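Local coordinates for protein UDP-N-acetylglucosamine 2-epimerase (PDB 4NES) that probably catalyses the reversible epimerisation at C-2 of UDP-N-acetylglucosamine to UDP-N-acetylmannosamine, the activated donor of ManNAc residues, at residues H67-E79 / N97-L109. Numbering follows the deposited sequence.
Sequences HGEQTGKMLIEIE and NTVLAGALVASKL. With UD1 (uridine-diphosphate-N-acetylglucosamine), chain B.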
loop_
_atom_site.group_PDB
_atom_site.type_symbol
_atom_site.label_atom_id
_atom_site.label_comp_id
_atom_site.label_asym_id
_atom_site.label_seq_id
_atom_site.Cartn_x
_atom_site.Cartn_y
_atom_site.Cartn_z
ATOM N N HIS A 67 0.289 -8.318 11.887
ATOM C CA HIS A 67 0.348 -7.188 10.961
ATOM C C HIS A 67 -1.010 -6.591 10.646
ATOM O O HIS A 67 -1.172 -5.382 10.643
ATOM C CB HIS A 67 1.023 -7.586 9.648
ATOM C CG HIS A 67 2.482 -7.868 9.786
ATOM N ND1 HIS A 67 3.419 -6.868 9.940
ATOM C CD2 HIS A 67 3.167 -9.033 9.788
ATOM C CE1 HIS A 67 4.617 -7.408 10.045
ATOM N NE2 HIS A 67 4.497 -8.722 9.954
ATOM N N GLY A 68 -1.993 -7.434 10.356
ATOM C CA GLY A 68 -3.306 -6.926 9.997
ATOM C C GLY A 68 -3.989 -6.267 11.176
ATOM O O GLY A 68 -4.577 -5.189 11.044
ATOM N N GLU A 69 -3.886 -6.897 12.342
ATOM C CA GLU A 69 -4.447 -6.351 13.573
ATOM C C GLU A 69 -3.828 -4.992 13.917
ATOM O O GLU A 69 -4.533 -4.008 14.147
ATOM C CB GLU A 69 -4.227 -7.348 14.720
ATOM C CG GLU A 69 -4.609 -6.829 16.097
ATOM C CD GLU A 69 -4.010 -7.649 17.233
ATOM O OE1 GLU A 69 -3.178 -8.546 16.967
ATOM O OE2 GLU A 69 -4.373 -7.388 18.400
ATOM N N GLN A 70 -2.504 -4.937 13.928
ATOM C CA GLN A 70 -1.783 -3.738 14.322
ATOM C C GLN A 70 -1.976 -2.619 13.300
ATOM O O GLN A 70 -2.315 -1.490 13.661
ATOM C CB GLN A 70 -0.306 -4.091 14.459
ATOM C CG GLN A 70 0.573 -2.992 14.998
ATOM C CD GLN A 70 2.025 -3.412 14.997
ATOM O OE1 GLN A 70 2.616 -3.606 13.937
ATOM N NE2 GLN A 70 2.604 -3.578 16.182
ATOM N N THR A 71 -1.792 -2.937 12.020
ATOM C CA THR A 71 -1.930 -1.926 10.973
ATOM C C THR A 71 -3.384 -1.451 10.880
ATOM O O THR A 71 -3.639 -0.265 10.716
ATOM C CB THR A 71 -1.460 -2.461 9.614
ATOM O OG1 THR A 71 -0.140 -3.010 9.750
ATOM C CG2 THR A 71 -1.439 -1.359 8.563
ATOM N N GLY A 72 -4.334 -2.378 11.001
ATOM C CA GLY A 72 -5.746 -2.027 10.967
ATOM C C GLY A 72 -6.169 -1.070 12.070
ATOM O O GLY A 72 -6.841 -0.065 11.816
ATOM N N LYS A 73 -5.769 -1.369 13.303
ATOM C CA LYS A 73 -6.034 -0.464 14.413
ATOM C C LYS A 73 -5.396 0.905 14.159
ATOM O O LYS A 73 -5.983 1.947 14.470
ATOM C CB LYS A 73 -5.494 -1.053 15.712
ATOM C CG LYS A 73 -6.245 -2.278 16.227
ATOM C CD LYS A 73 -5.468 -2.851 17.404
ATOM C CE LYS A 73 -6.059 -4.129 17.955
ATOM N NZ LYS A 73 -5.283 -4.542 19.165
HETATM N N MSE A 74 -4.192 0.907 13.596
HETATM C CA MSE A 74 -3.525 2.162 13.269
HETATM C C MSE A 74 -4.297 2.985 12.244
HETATM O O MSE A 74 -4.411 4.196 12.400
HETATM C CB MSE A 74 -2.099 1.919 12.770
HETATM C CG MSE A 74 -1.138 1.421 13.818
HETATM SE SE MSE A 74 0.548 0.829 13.031
HETATM C CE MSE A 74 1.477 0.516 14.707
ATOM N N LEU A 75 -4.826 2.348 11.198
ATOM C CA LEU A 75 -5.615 3.084 10.205
ATOM C C LEU A 75 -6.827 3.729 10.860
ATOM O O LEU A 75 -7.133 4.897 10.605
ATOM C CB LEU A 75 -6.102 2.176 9.069
ATOM C CG LEU A 75 -5.055 1.511 8.176
ATOM C CD1 LEU A 75 -5.729 0.723 7.053
ATOM C CD2 LEU A 75 -4.104 2.539 7.597
ATOM N N ILE A 76 -7.526 2.969 11.697
ATOM C CA ILE A 76 -8.697 3.506 12.386
ATOM C C ILE A 76 -8.344 4.691 13.282
ATOM O O ILE A 76 -8.984 5.745 13.213
ATOM C CB ILE A 76 -9.404 2.417 13.218
ATOM C CG1 ILE A 76 -9.943 1.328 12.293
ATOM C CG2 ILE A 76 -10.539 3.013 14.037
ATOM C CD1 ILE A 76 -10.158 0.006 12.990
ATOM N N GLU A 77 -7.322 4.526 14.109
ATOM C CA GLU A 77 -7.023 5.530 15.122
ATOM C C GLU A 77 -6.284 6.744 14.578
ATOM O O GLU A 77 -6.543 7.865 15.014
ATOM C CB GLU A 77 -6.247 4.912 16.287
ATOM C CG GLU A 77 -7.037 3.856 17.044
ATOM C CD GLU A 77 -8.339 4.385 17.609
ATOM O OE1 GLU A 77 -8.335 5.494 18.176
ATOM O OE2 GLU A 77 -9.362 3.682 17.500
ATOM N N ILE A 78 -5.389 6.537 13.618
ATOM C CA ILE A 78 -4.704 7.666 13.003
ATOM C C ILE A 78 -5.724 8.506 12.246
ATOM O O ILE A 78 -5.670 9.729 12.276
ATOM C CB ILE A 78 -3.572 7.220 12.050
ATOM C CG1 ILE A 78 -2.416 6.606 12.828
ATOM C CG2 ILE A 78 -3.029 8.381 11.239
ATOM C CD1 ILE A 78 -1.348 6.011 11.922
ATOM N N GLU A 79 -6.678 7.864 11.583
ATOM C CA GLU A 79 -7.657 8.628 10.826
ATOM C C GLU A 79 -8.507 9.523 11.718
ATOM O O GLU A 79 -8.825 10.645 11.335
ATOM C CB GLU A 79 -8.549 7.718 9.995
ATOM C CG GLU A 79 -9.505 8.512 9.123
ATOM C CD GLU A 79 -10.367 7.650 8.258
ATOM O OE1 GLU A 79 -11.162 6.874 8.822
ATOM O OE2 GLU A 79 -10.250 7.760 7.015
ATOM N N ASN A 97 5.377 -0.651 10.346
ATOM C CA ASN A 97 3.932 -0.643 10.119
ATOM C C ASN A 97 3.309 0.725 10.406
ATOM O O ASN A 97 2.348 1.117 9.751
ATOM C CB ASN A 97 3.227 -1.732 10.927
ATOM C CG ASN A 97 3.447 -3.115 10.357
ATOM O OD1 ASN A 97 3.981 -3.277 9.258
ATOM N ND2 ASN A 97 3.021 -4.130 11.103
ATOM N N THR A 98 3.872 1.448 11.372
ATOM C CA THR A 98 3.419 2.796 11.669
ATOM C C THR A 98 3.546 3.708 10.450
ATOM O O THR A 98 2.642 4.496 10.160
ATOM C CB THR A 98 4.207 3.381 12.845
ATOM O OG1 THR A 98 3.800 2.718 14.052
ATOM C CG2 THR A 98 3.945 4.872 12.970
ATOM N N VAL A 99 4.658 3.585 9.725
ATOM C CA VAL A 99 4.903 4.400 8.538
ATOM C C VAL A 99 3.843 4.139 7.472
ATOM O O VAL A 99 3.249 5.070 6.920
ATOM C CB VAL A 99 6.296 4.105 7.955
ATOM C CG1 VAL A 99 6.483 4.779 6.601
ATOM C CG2 VAL A 99 7.364 4.535 8.940
ATOM N N LEU A 100 3.610 2.868 7.174
ATOM C CA LEU A 100 2.621 2.516 6.168
ATOM C C LEU A 100 1.233 2.999 6.567
ATOM O O LEU A 100 0.519 3.574 5.753
ATOM C CB LEU A 100 2.600 1.008 5.934
ATOM C CG LEU A 100 1.512 0.540 4.967
ATOM C CD1 LEU A 100 1.757 1.118 3.582
ATOM C CD2 LEU A 100 1.437 -0.995 4.910
ATOM N N ALA A 101 0.858 2.797 7.827
ATOM C CA ALA A 101 -0.481 3.175 8.271
ATOM C C ALA A 101 -0.661 4.687 8.172
ATOM O O ALA A 101 -1.686 5.170 7.691
ATOM C CB ALA A 101 -0.742 2.686 9.683
ATOM N N GLY A 102 0.340 5.436 8.624
ATOM C CA GLY A 102 0.256 6.883 8.544
ATOM C C GLY A 102 0.105 7.366 7.116
ATOM O O GLY A 102 -0.720 8.245 6.834
ATOM N N ALA A 103 0.915 6.813 6.216
ATOM C CA ALA A 103 0.873 7.210 4.804
ATOM C C ALA A 103 -0.450 6.847 4.135
ATOM O O ALA A 103 -0.999 7.640 3.363
ATOM C CB ALA A 103 2.040 6.588 4.039
ATOM N N LEU A 104 -0.946 5.649 4.419
ATOM C CA LEU A 104 -2.184 5.192 3.821
ATOM C C LEU A 104 -3.375 6.029 4.286
ATOM O O LEU A 104 -4.242 6.369 3.481
ATOM C CB LEU A 104 -2.399 3.715 4.121
ATOM C CG LEU A 104 -3.615 3.093 3.440
ATOM C CD1 LEU A 104 -3.651 3.437 1.949
ATOM C CD2 LEU A 104 -3.566 1.590 3.633
ATOM N N VAL A 105 -3.423 6.372 5.571
ATOM C CA VAL A 105 -4.506 7.219 6.053
ATOM C C VAL A 105 -4.441 8.581 5.375
ATOM O O VAL A 105 -5.438 9.072 4.848
ATOM C CB VAL A 105 -4.468 7.417 7.588
ATOM C CG1 VAL A 105 -5.468 8.487 8.001
ATOM C CG2 VAL A 105 -4.757 6.115 8.319
ATOM N N ALA A 106 -3.259 9.188 5.392
ATOM C CA ALA A 106 -3.093 10.522 4.834
ATOM C C ALA A 106 -3.434 10.576 3.349
ATOM O O ALA A 106 -4.121 11.488 2.898
ATOM C CB ALA A 106 -1.684 11.038 5.089
ATOM N N SER A 107 -2.983 9.582 2.594
ATOM C CA SER A 107 -3.224 9.548 1.155
ATOM C C SER A 107 -4.712 9.544 0.811
ATOM O O SER A 107 -5.138 10.250 -0.102
ATOM C CB SER A 107 -2.514 8.346 0.514
ATOM O OG SER A 107 -3.153 7.132 0.843
ATOM N N LYS A 108 -5.511 8.772 1.541
ATOM C CA LYS A 108 -6.943 8.730 1.263
ATOM C C LYS A 108 -7.658 10.001 1.720
ATOM O O LYS A 108 -8.732 10.321 1.227
ATOM C CB LYS A 108 -7.598 7.501 1.900
ATOM C CG LYS A 108 -7.143 6.159 1.310
ATOM C CD LYS A 108 -7.660 5.982 -0.124
ATOM C CE LYS A 108 -7.266 4.622 -0.710
ATOM N NZ LYS A 108 -8.009 3.482 -0.079
ATOM N N LEU A 109 -7.056 10.729 2.662
ATOM C CA LEU A 109 -7.602 12.005 3.108
ATOM C C LEU A 109 -7.100 13.162 2.251
ATOM O O LEU A 109 -7.451 14.318 2.499
ATOM C CB LEU A 109 -7.239 12.266 4.569
ATOM C CG LEU A 109 -7.906 11.388 5.634
ATOM C CD1 LEU A 109 -7.439 11.801 7.031
ATOM C CD2 LEU A 109 -9.427 11.445 5.536
HETATM C "C1'" UD1 B . 9.520 -3.169 14.511
HETATM C "C2'" UD1 B . 9.561 -2.926 13.034
HETATM C "C3'" UD1 B . 10.907 -3.070 12.508
HETATM C "C4'" UD1 B . 11.900 -2.254 13.218
HETATM C "C5'" UD1 B . 11.789 -2.461 14.707
HETATM C "C6'" UD1 B . 12.630 -1.515 15.477
HETATM C "C7'" UD1 B . 7.389 -3.572 11.832
HETATM C "C8'" UD1 B . 6.619 -4.661 11.146
HETATM N "N2'" UD1 B . 8.697 -3.915 12.341
HETATM O "O1'" UD1 B . 9.896 -4.475 14.763
HETATM O "O3'" UD1 B . 10.912 -2.729 11.110
HETATM O "O4'" UD1 B . 13.216 -2.575 12.794
HETATM O "O5'" UD1 B . 10.452 -2.251 15.150
HETATM O "O6'" UD1 B . 13.121 -2.014 16.665
HETATM O "O7'" UD1 B . 6.913 -2.441 11.955
HETATM N N1 UD1 B . 7.996 -5.632 22.117
HETATM C C2 UD1 B . 8.090 -5.283 23.401
HETATM N N3 UD1 B . 8.104 -3.999 23.753
HETATM C C4 UD1 B . 8.008 -3.028 22.835
HETATM C C5 UD1 B . 7.912 -3.355 21.490
HETATM C C6 UD1 B . 7.912 -4.696 21.142
HETATM O O2 UD1 B . 8.176 -6.132 24.267
HETATM O O4 UD1 B . 8.021 -1.718 23.218
HETATM C C1B UD1 B . 7.998 -7.055 21.705
HETATM C C2B UD1 B . 6.676 -7.709 21.743
HETATM O "O2'" UD1 B . 6.826 -9.053 22.128
HETATM C C3B UD1 B . 6.230 -7.636 20.371
HETATM C C4B UD1 B . 7.495 -7.844 19.623
HETATM O O4B UD1 B . 8.505 -7.199 20.376
HETATM O O3B UD1 B . 5.235 -8.568 20.025
HETATM C C5B UD1 B . 7.459 -7.265 18.254
HETATM O O5B UD1 B . 7.067 -5.918 18.183
HETATM P PA UD1 B . 6.740 -5.267 16.812
HETATM O O1A UD1 B . 5.600 -6.010 16.187
HETATM O O2A UD1 B . 6.429 -3.823 17.033
HETATM O O3A UD1 B . 7.963 -5.470 15.857
HETATM P PB UD1 B . 9.516 -5.207 16.107
HETATM O O1B UD1 B . 10.205 -6.532 16.098
HETATM O O2B UD1 B . 9.734 -4.335 17.313
HETATM O O HOH W 1 -7.881 7.479 5.369
#
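Asn97 reaches from helix 97-108 among His67, Gln70, Thr71 and Met74 of helix 67-85, a knob-into-hole fit between neighbouring helices of the N-terminal Rossmann-like domain of this GT-B fold. The axes of segments 67-79 and 97-108 cross at -42°.

The polar contacts gather at the end next to bound UDP-N-acetylglucosamine. Asn97 ND2 donates to His67 ND1 (3.0 Å) in a nearly straight bond, within its own amide plane. Asn97 ND2 also donates to Gln70 OE1 (2.9 Å), in the carbonyl plane of Gln70. The two amide planes stand 78° apart. This double grip fixes the Asn97 amide, and Lys108 of the second subunit binds its OD1. Asn97 N donates to the acetyl oxygen O7' of UDP-N-acetylglucosamine.

Apolar packing follows. Ala101 is the next knob, and its CB presses tightly on Met74 CB (3.5 Å). Leu75 CD2 lies against Ala101 O and CB and meets Val105 CG2. With CG1 beside its backbone N (chi1 -69°), Ile78 lays CD1 over the side-chain-less Gly102.

At the far end, Glu79 CB packs on Val105 CG1. Thr66 OG1 of the second subunit bonds to Glu79 OE1, and Gly68 N of that subunit bonds to Glu79 OE2. One water donates to both Glu79 OE2 (2.9 Å) and Val105 O (3.0 Å).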